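Local coordinates for DNA translocase coupling protein (Clostridium perfringens, PDB 6O1W), which probably binds ATP and DNA and acts as the FtsK/SpoIIIE-family coupling ATPase that drives plasmid DNA transfer in conjugation, at residues A[100-114]-A[145-157]. Sequence-based numbering, arbitrary orientation.
Sequences WDDKYIEEQEGVVVV and ILRCILWQLLKQG
Trp100 lies against one side of helix 145-155. Cys148 SG approaches the Trp100 six-membered ring obliquely, toward its rim, 3.4 Å from Trp100 CE3, with chi1 of Cys148 (-173°) swinging the sulfur there. Gln152 CG lies 3.6 Å from Trp100 CH2. The ring of Trp151 stands across the Trp100 ring, five-membered planes at 84°. Asp102 ties the two indoles together. Asp102 OD1 accepts from Trp151 NE1 at 2.9 Å, almost in the plane of that ring, and from Trp100 NE1 at 3.0 Å. Two N-H groups on one oxygen probably limit how the carboxylate turns. A water joins Asp102 OD2 to Lys155 NZ. Ile105 CD1 rests on the bent chain of Lys155, 3.7 Å from Lys155 CE. The helix starts within the P-loop (Walker A) of the FtsK/SpoIIIE domain, whose Gly139, Gly141 and Lys142 contact ATP in another structure of this protein. Strand 111-114 runs roughly antiparallel to it, at 149°. The type II turn from Gln108 to Val111 leads into this strand. Glu109 turns its carboxylate to a salt bridge with Arg228. The extended Gln156 bonds to the turn and the loop before it. Gln156 OE1 accepts from Gly110 N at 2.8 Å. Gln156 NE2 donates to Val111 O at 3.1 Å and weakly to Glu106 O. Val112 CG1 packs crosswise on Leu153 CD2. Val114 CG1 meets Ile149 CD1 at 3.8 Å, while Ile149 also touches Ile132 of the central sheet.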
ATOM      1  N   TRP A 100       6.640   2.451  14.240  1.00 35.74           N
ATOM      2  CA  TRP A 100       5.288   2.593  14.751  1.00 34.81           C
ATOM      3  C   TRP A 100       5.353   3.096  16.188  1.00 40.05           C
ATOM      4  O   TRP A 100       6.297   2.785  16.912  1.00 41.01           O
ATOM      5  CB  TRP A 100       4.547   1.239  14.735  1.00 33.17           C
ATOM      6  CG  TRP A 100       3.263   1.277  15.520  1.00 33.46           C
ATOM      7  CD1 TRP A 100       3.046   0.763  16.768  1.00 36.03           C
ATOM      8  CD2 TRP A 100       2.085   2.028  15.185  1.00 33.01           C
ATOM      9  NE1 TRP A 100       1.776   1.079  17.197  1.00 34.73           N
ATOM     10  CE2 TRP A 100       1.168   1.868  16.249  1.00 36.24           C
ATOM     11  CE3 TRP A 100       1.722   2.835  14.093  1.00 33.70           C
ATOM     12  CZ2 TRP A 100      -0.107   2.432  16.222  1.00 35.00           C
ATOM     13  CZ3 TRP A 100       0.456   3.389  14.069  1.00 34.79           C
ATOM     14  CH2 TRP A 100      -0.427   3.221  15.144  1.00 35.03           C
ATOM     15  N   ASP A 101       4.334   3.849  16.610  1.00 36.72           N
ATOM     16  CA  ASP A 101       4.195   4.311  17.985  1.00 35.86           C
ATOM     17  C   ASP A 101       2.690   4.441  18.277  1.00 37.97           C
ATOM     18  O   ASP A 101       1.946   4.963  17.449  1.00 35.81           O
ATOM     19  CB  ASP A 101       4.943   5.628  18.202  1.00 38.21           C
ATOM     20  CG  ASP A 101       5.036   6.055  19.651  1.00 50.94           C
ATOM     21  OD1 ASP A 101       3.967   6.261  20.286  1.00 53.82           O
ATOM     22  OD2 ASP A 101       6.165   6.196  20.150  1.00 58.31           O
ATOM     23  N   ASP A 102       2.250   3.989  19.457  1.00 35.85           N
ATOM     24  CA  ASP A 102       0.834   4.023  19.840  1.00 37.33           C
ATOM     25  C   ASP A 102       0.227   5.451  19.877  1.00 44.40           C
ATOM     26  O   ASP A 102      -0.999   5.582  19.877  1.00 43.55           O
ATOM     27  CB  ASP A 102       0.599   3.254  21.165  1.00 39.37           C
ATOM     28  CG  ASP A 102       0.272   1.756  20.997  1.00 48.39           C
ATOM     29  OD1 ASP A 102       0.403   1.233  19.864  1.00 47.76           O
ATOM     30  OD2 ASP A 102      -0.120   1.120  21.991  1.00 55.00           O
ATOM     31  N   LYS A 103       1.075   6.505  19.807  1.00 44.62           N
ATOM     32  CA  LYS A 103       0.637   7.909  19.781  1.00 45.31           C
ATOM     33  C   LYS A 103      -0.133   8.260  18.492  1.00 49.14           C
ATOM     34  O   LYS A 103      -0.915   9.224  18.493  1.00 49.25           O
ATOM     35  CB  LYS A 103       1.833   8.865  19.978  1.00 48.60           C
ATOM     36  CG  LYS A 103       2.741   9.029  18.758  1.00 64.75           C
ATOM     37  CD  LYS A 103       3.828  10.076  18.983  1.00 71.87           C
ATOM     38  CE  LYS A 103       4.779  10.146  17.813  1.00 79.75           C
ATOM     39  NZ  LYS A 103       5.674  11.333  17.901  1.00 86.20           N
ATOM     40  N   TYR A 104       0.099   7.484  17.400  1.00 43.39           N
ATOM     41  CA  TYR A 104      -0.557   7.659  16.108  1.00 42.63           C
ATOM     42  C   TYR A 104      -2.000   7.129  16.071  1.00 44.46           C
ATOM     43  O   TYR A 104      -2.751   7.518  15.179  1.00 43.78           O
ATOM     44  CB  TYR A 104       0.275   7.049  14.968  1.00 44.22           C
ATOM     45  CG  TYR A 104       1.664   7.636  14.826  1.00 47.16           C
ATOM     46  CD1 TYR A 104       1.850   8.933  14.360  1.00 49.65           C
ATOM     47  CD2 TYR A 104       2.795   6.861  15.060  1.00 47.74           C
ATOM     48  CE1 TYR A 104       3.129   9.466  14.196  1.00 51.72           C
ATOM     49  CE2 TYR A 104       4.075   7.383  14.910  1.00 48.48           C
ATOM     50  CZ  TYR A 104       4.238   8.691  14.485  1.00 57.19           C
ATOM     51  OH  TYR A 104       5.499   9.195  14.303  1.00 61.64           O
ATOM     52  N   ILE A 105      -2.387   6.264  17.030  1.00 41.10           N
ATOM     53  CA  ILE A 105      -3.731   5.689  17.097  1.00 41.68           C
ATOM     54  C   ILE A 105      -4.775   6.796  17.159  1.00 48.53           C
ATOM     55  O   ILE A 105      -4.711   7.658  18.040  1.00 48.64           O
ATOM     56  CB  ILE A 105      -3.891   4.647  18.243  1.00 44.38           C
ATOM     57  CG1 ILE A 105      -3.099   3.378  17.928  1.00 44.13           C
ATOM     58  CG2 ILE A 105      -5.376   4.305  18.485  1.00 44.15           C
ATOM     59  CD1 ILE A 105      -2.966   2.435  19.029  1.00 50.50           C
ATOM     60  N   GLU A 106      -5.714   6.774  16.198  1.00 46.76           N
ATOM     61  CA  GLU A 106      -6.797   7.749  16.067  1.00 46.47           C
ATOM     62  C   GLU A 106      -7.895   7.484  17.052  1.00 49.53           C
ATOM     63  O   GLU A 106      -8.215   6.328  17.355  1.00 47.74           O
ATOM     64  CB  GLU A 106      -7.382   7.735  14.651  1.00 47.96           C
ATOM     65  CG  GLU A 106      -6.388   8.132  13.571  1.00 60.32           C
ATOM     66  CD  GLU A 106      -5.920   9.575  13.576  1.00 79.16           C
ATOM     67  OE1 GLU A 106      -6.782  10.480  13.549  1.00 56.11           O
ATOM     68  OE2 GLU A 106      -4.688   9.801  13.590  1.00 85.44           O
ATOM     69  N   GLU A 107      -8.514   8.574  17.506  1.00 47.14           N
ATOM     70  CA  GLU A 107      -9.630   8.594  18.450  1.00 47.41           C
ATOM     71  C   GLU A 107     -10.898   8.157  17.737  1.00 50.40           C
ATOM     72  O   GLU A 107     -11.704   7.394  18.293  1.00 51.30           O
ATOM     73  CB  GLU A 107      -9.766  10.004  19.086  1.00 49.73           C
ATOM     74  CG  GLU A 107      -9.823  11.181  18.104  1.00 68.42           C
ATOM     75  CD  GLU A 107      -8.530  11.848  17.642  1.00 98.59           C
ATOM     76  OE1 GLU A 107      -7.467  11.184  17.624  1.00 87.77           O
ATOM     77  OE2 GLU A 107      -8.593  13.045  17.275  1.00 95.86           O
ATOM     78  N   GLN A 108     -11.028   8.566  16.463  1.00 44.51           N
ATOM     79  CA  GLN A 108     -12.159   8.233  15.620  1.00 43.67           C
ATOM     80  C   GLN A 108     -12.120   6.750  15.209  1.00 45.73           C
ATOM     81  O   GLN A 108     -11.180   6.307  14.543  1.00 45.67           O
ATOM     82  CB  GLN A 108     -12.186   9.153  14.399  1.00 45.46           C
ATOM     83  CG  GLN A 108     -13.569   9.303  13.769  1.00 52.22           C
ATOM     84  CD  GLN A 108     -13.506  10.130  12.516  1.00 68.69           C
ATOM     85  OE1 GLN A 108     -12.886  11.195  12.469  1.00 71.22           O
ATOM     86  NE2 GLN A 108     -14.143   9.652  11.466  1.00 51.94           N
ATOM     87  N   GLU A 109     -13.137   5.988  15.642  1.00 39.14           N
ATOM     88  CA  GLU A 109     -13.290   4.561  15.355  1.00 38.12           C
ATOM     89  C   GLU A 109     -13.322   4.363  13.832  1.00 39.82           C
ATOM     90  O   GLU A 109     -14.000   5.116  13.142  1.00 40.68           O
ATOM     91  CB  GLU A 109     -14.601   4.040  16.017  1.00 39.22           C
ATOM     92  CG  GLU A 109     -14.735   2.527  16.056  1.00 44.35           C
ATOM     93  CD  GLU A 109     -15.075   1.817  14.752  1.00 61.07           C
ATOM     94  OE1 GLU A 109     -15.835   2.381  13.931  1.00 53.78           O
ATOM     95  OE2 GLU A 109     -14.563   0.693  14.549  1.00 54.69           O
ATOM     96  N   GLY A 110     -12.585   3.382  13.326  1.00 34.72           N
ATOM     97  CA  GLY A 110     -12.548   3.099  11.892  1.00 34.03           C
ATOM     98  C   GLY A 110     -11.516   3.874  11.096  1.00 35.26           C
ATOM     99  O   GLY A 110     -11.323   3.606   9.910  1.00 35.08           O
ATOM    100  N   VAL A 111     -10.841   4.830  11.732  1.00 30.49           N
ATOM    101  CA  VAL A 111      -9.791   5.633  11.103  1.00 29.70           C
ATOM    102  C   VAL A 111      -8.463   5.007  11.498  1.00 33.63           C
ATOM    103  O   VAL A 111      -8.191   4.804  12.698  1.00 32.42           O
ATOM    104  CB  VAL A 111      -9.836   7.163  11.460  1.00 33.35           C
ATOM    105  CG1 VAL A 111      -8.701   7.927  10.778  1.00 33.39           C
ATOM    106  CG2 VAL A 111     -11.167   7.788  11.059  1.00 33.24           C
ATOM    107  N   VAL A 112      -7.640   4.701  10.480  1.00 30.42           N
ATOM    108  CA  VAL A 112      -6.303   4.140  10.654  1.00 30.52           C
ATOM    109  C   VAL A 112      -5.242   5.018   9.963  1.00 35.59           C
ATOM    110  O   VAL A 112      -5.553   5.727   9.012  1.00 33.22           O
ATOM    111  CB  VAL A 112      -6.230   2.637  10.230  1.00 33.96           C
ATOM    112  CG1 VAL A 112      -7.277   1.799  10.984  1.00 32.78           C
ATOM    113  CG2 VAL A 112      -6.381   2.460   8.716  1.00 33.52           C
ATOM    114  N   VAL A 113      -3.999   4.982  10.466  1.00 34.65           N
ATOM    115  CA  VAL A 113      -2.866   5.718   9.917  1.00 35.12           C
ATOM    116  C   VAL A 113      -1.859   4.688   9.355  1.00 37.26           C
ATOM    117  O   VAL A 113      -1.516   3.734  10.055  1.00 35.64           O
ATOM    118  CB  VAL A 113      -2.221   6.679  10.950  1.00 40.07           C
ATOM    119  CG1 VAL A 113      -1.267   7.647  10.263  1.00 39.43           C
ATOM    120  CG2 VAL A 113      -3.289   7.459  11.719  1.00 40.72           C
ATOM    121  N   VAL A 114      -1.377   4.878   8.109  1.00 32.26           N
ATOM    122  CA  VAL A 114      -0.448   3.879   7.557  1.00 32.60           C
ATOM    123  C   VAL A 114       1.019   4.374   7.420  1.00 35.16           C
ATOM    124  O   VAL A 114       1.907   3.558   7.192  1.00 33.60           O
ATOM    125  CB  VAL A 114      -0.963   3.249   6.244  1.00 36.26           C
ATOM    126  CG1 VAL A 114      -2.225   2.433   6.518  1.00 36.82           C
ATOM    127  CG2 VAL A 114      -1.226   4.305   5.184  1.00 35.49           C
ATOM    128  N   ILE A 145       2.490  -3.526   7.169  1.00 30.47           N
ATOM    129  CA  ILE A 145       1.424  -2.504   7.067  1.00 31.01           C
ATOM    130  C   ILE A 145       0.096  -3.083   7.517  1.00 31.49           C
ATOM    131  O   ILE A 145      -0.604  -2.439   8.278  1.00 31.33           O
ATOM    132  CB  ILE A 145       1.295  -1.948   5.609  1.00 36.02           C
ATOM    133  CG1 ILE A 145       2.537  -1.142   5.207  1.00 37.02           C
ATOM    134  CG2 ILE A 145       0.015  -1.089   5.444  1.00 40.39           C
ATOM    135  CD1 ILE A 145       2.615  -0.861   3.704  1.00 43.89           C
ATOM    136  N   LEU A 146      -0.264  -4.277   7.012  1.00 26.63           N
ATOM    137  CA  LEU A 146      -1.515  -4.950   7.351  1.00 28.08           C
ATOM    138  C   LEU A 146      -1.625  -5.244   8.846  1.00 30.75           C
ATOM    139  O   LEU A 146      -2.692  -5.067   9.398  1.00 29.32           O
ATOM    140  CB  LEU A 146      -1.640  -6.258   6.539  1.00 29.17           C
ATOM    141  CG  LEU A 146      -1.682  -6.088   5.007  1.00 34.17           C
ATOM    142  CD1 LEU A 146      -1.890  -7.417   4.338  1.00 34.07           C
ATOM    143  CD2 LEU A 146      -2.775  -5.101   4.581  1.00 37.88           C
ATOM    144  N   ARG A 147      -0.514  -5.682   9.495  1.00 28.92           N
ATOM    145  CA  ARG A 147      -0.478  -5.984  10.939  1.00 28.87           C
ATOM    146  C   ARG A 147      -0.571  -4.699  11.779  1.00 29.69           C
ATOM    147  O   ARG A 147      -1.136  -4.734  12.867  1.00 27.78           O
ATOM    148  CB  ARG A 147       0.756  -6.814  11.308  1.00 28.86           C
ATOM    149  CG  ARG A 147       0.702  -8.230  10.723  1.00 43.35           C
ATOM    150  CD  ARG A 147       1.930  -9.032  11.106  1.00 64.03           C
ATOM    151  NE  ARG A 147       1.981 -10.293  10.365  1.00 89.07           N
ATOM    152  CZ  ARG A 147       2.739 -10.507   9.293  1.00111.29           C
ATOM    153  NH1 ARG A 147       3.544  -9.555   8.836  1.00 99.76           N
ATOM    154  NH2 ARG A 147       2.710 -11.683   8.678  1.00101.85           N
ATOM    155  N   CYS A 148      -0.041  -3.578  11.250  1.00 25.95           N
ATOM    156  CA  CYS A 148      -0.124  -2.233  11.851  1.00 26.85           C
ATOM    157  C   CYS A 148      -1.582  -1.745  11.838  1.00 27.77           C
ATOM    158  O   CYS A 148      -2.052  -1.196  12.819  1.00 27.14           O
ATOM    159  CB  CYS A 148       0.773  -1.264  11.085  1.00 28.50           C
ATOM    160  SG  CYS A 148       0.913   0.353  11.858  1.00 33.51           S
ATOM    161  N   ILE A 149      -2.285  -1.927  10.714  1.00 25.59           N
ATOM    162  CA  ILE A 149      -3.714  -1.592  10.560  1.00 24.98           C
ATOM    163  C   ILE A 149      -4.525  -2.458  11.545  1.00 27.28           C
ATOM    164  O   ILE A 149      -5.387  -1.937  12.237  1.00 25.52           O
ATOM    165  CB  ILE A 149      -4.183  -1.827   9.099  1.00 28.37           C
ATOM    166  CG1 ILE A 149      -3.534  -0.770   8.150  1.00 28.89           C
ATOM    167  CG2 ILE A 149      -5.752  -1.799   9.006  1.00 26.62           C
ATOM    168  CD1 ILE A 149      -3.604  -1.127   6.718  1.00 36.72           C
ATOM    169  N   LEU A 150      -4.225  -3.777  11.600  1.00 24.60           N
ATOM    170  CA  LEU A 150      -4.888  -4.742  12.476  1.00 23.88           C
ATOM    171  C   LEU A 150      -4.785  -4.312  13.932  1.00 28.07           C
ATOM    172  O   LEU A 150      -5.794  -4.315  14.629  1.00 29.56           O
ATOM    173  CB  LEU A 150      -4.260  -6.141  12.277  1.00 23.20           C
ATOM    174  CG  LEU A 150      -4.683  -7.270  13.228  1.00 28.04           C
ATOM    175  CD1 LEU A 150      -6.244  -7.531  13.149  1.00 28.40           C
ATOM    176  CD2 LEU A 150      -3.886  -8.552  12.923  1.00 28.04           C
ATOM    177  N   TRP A 151      -3.569  -3.944  14.385  1.00 25.97           N
ATOM    178  CA  TRP A 151      -3.281  -3.486  15.746  1.00 26.85           C
ATOM    179  C   TRP A 151      -4.144  -2.269  16.129  1.00 30.24           C
ATOM    180  O   TRP A 151      -4.776  -2.261  17.184  1.00 31.50           O
ATOM    181  CB  TRP A 151      -1.782  -3.143  15.856  1.00 26.49           C
ATOM    182  CG  TRP A 151      -1.432  -2.565  17.194  1.00 28.25           C
ATOM    183  CD1 TRP A 151      -1.116  -1.264  17.466  1.00 31.05           C
ATOM    184  CD2 TRP A 151      -1.531  -3.231  18.467  1.00 28.36           C
ATOM    185  NE1 TRP A 151      -0.900  -1.103  18.817  1.00 30.67           N
ATOM    186  CE2 TRP A 151      -1.164  -2.294  19.459  1.00 32.37           C
ATOM    187  CE3 TRP A 151      -1.838  -4.550  18.858  1.00 29.83           C
ATOM    188  CZ2 TRP A 151      -1.096  -2.626  20.818  1.00 31.24           C
ATOM    189  CZ3 TRP A 151      -1.790  -4.877  20.208  1.00 32.12           C
ATOM    190  CH2 TRP A 151      -1.434  -3.917  21.173  1.00 32.69           C
ATOM    191  N   GLN A 152      -4.221  -1.285  15.232  1.00 26.42           N
ATOM    192  CA  GLN A 152      -5.015  -0.070  15.399  1.00 26.40           C
ATOM    193  C   GLN A 152      -6.489  -0.394  15.609  1.00 29.75           C
ATOM    194  O   GLN A 152      -7.077   0.083  16.583  1.00 28.17           O
ATOM    195  CB  GLN A 152      -4.814   0.891  14.208  1.00 27.03           C
ATOM    196  CG  GLN A 152      -3.391   1.462  14.179  1.00 30.20           C
ATOM    197  CD  GLN A 152      -3.107   2.354  12.999  1.00 35.15           C
ATOM    198  OE1 GLN A 152      -2.281   2.069  12.135  1.00 32.05           O
ATOM    199  NE2 GLN A 152      -3.779   3.451  12.939  1.00 27.75           N
ATOM    200  N   LEU A 153      -7.048  -1.273  14.757  1.00 26.17           N
ATOM    201  CA  LEU A 153      -8.435  -1.708  14.865  1.00 26.37           C
ATOM    202  C   LEU A 153      -8.703  -2.561  16.097  1.00 31.06           C
ATOM    203  O   LEU A 153      -9.764  -2.409  16.699  1.00 31.35           O
ATOM    204  CB  LEU A 153      -8.909  -2.399  13.588  1.00 25.90           C
ATOM    205  CG  LEU A 153      -8.887  -1.480  12.372  1.00 30.70           C
ATOM    206  CD1 LEU A 153      -9.161  -2.262  11.100  1.00 29.54           C
ATOM    207  CD2 LEU A 153      -9.833  -0.269  12.573  1.00 29.84           C
ATOM    208  N   LEU A 154      -7.745  -3.420  16.496  1.00 28.12           N
ATOM    209  CA  LEU A 154      -7.873  -4.230  17.725  1.00 27.79           C
ATOM    210  C   LEU A 154      -7.923  -3.295  18.952  1.00 32.30           C
ATOM    211  O   LEU A 154      -8.652  -3.569  19.905  1.00 31.96           O
ATOM    212  CB  LEU A 154      -6.671  -5.198  17.867  1.00 27.35           C
ATOM    213  CG  LEU A 154      -6.665  -6.430  16.953  1.00 30.55           C
ATOM    214  CD1 LEU A 154      -5.427  -7.237  17.160  1.00 28.89           C
ATOM    215  CD2 LEU A 154      -7.903  -7.316  17.184  1.00 30.04           C
ATOM    216  N   LYS A 155      -7.167  -2.176  18.899  1.00 29.85           N
ATOM    217  CA  LYS A 155      -7.118  -1.133  19.941  1.00 30.55           C
ATOM    218  C   LYS A 155      -8.395  -0.314  19.955  1.00 34.74           C
ATOM    219  O   LYS A 155      -8.667   0.321  20.954  1.00 35.06           O
ATOM    220  CB  LYS A 155      -5.897  -0.188  19.736  1.00 33.33           C
ATOM    221  CG  LYS A 155      -4.555  -0.788  20.142  1.00 35.43           C
ATOM    222  CD  LYS A 155      -4.350  -0.750  21.654  1.00 51.65           C
ATOM    223  CE  LYS A 155      -3.731   0.530  22.150  1.00 59.61           C
ATOM    224  NZ  LYS A 155      -4.025   0.740  23.589  1.00 69.62           N
ATOM    225  N   GLN A 156      -9.180  -0.312  18.852  1.00 31.99           N
ATOM    226  CA  GLN A 156     -10.475   0.400  18.809  1.00 31.12           C
ATOM    227  C   GLN A 156     -11.613  -0.549  19.109  1.00 33.79           C
ATOM    228  O   GLN A 156     -12.765  -0.147  19.026  1.00 33.73           O
ATOM    229  CB  GLN A 156     -10.710   1.114  17.475  1.00 31.96           C
ATOM    230  CG  GLN A 156      -9.647   2.167  17.183  1.00 34.47           C
ATOM    231  CD  GLN A 156      -9.730   2.755  15.808  1.00 44.77           C
ATOM    232  OE1 GLN A 156     -10.554   2.371  14.983  1.00 37.81           O
ATOM    233  NE2 GLN A 156      -8.882   3.723  15.540  1.00 45.55           N
ATOM    234  N   GLY A 157     -11.291  -1.792  19.471  1.00 30.10           N
ATOM    235  CA  GLY A 157     -12.302  -2.781  19.852  1.00 30.03           C
ATOM    236  C   GLY A 157     -12.830  -3.683  18.751  1.00 33.67           C
ATOM    237  O   GLY A 157     -13.822  -4.382  18.968  1.00 33.83           O
TER
HETATM  238  O   HOH W   1      -1.615   2.541  23.891  1.00 66.18           O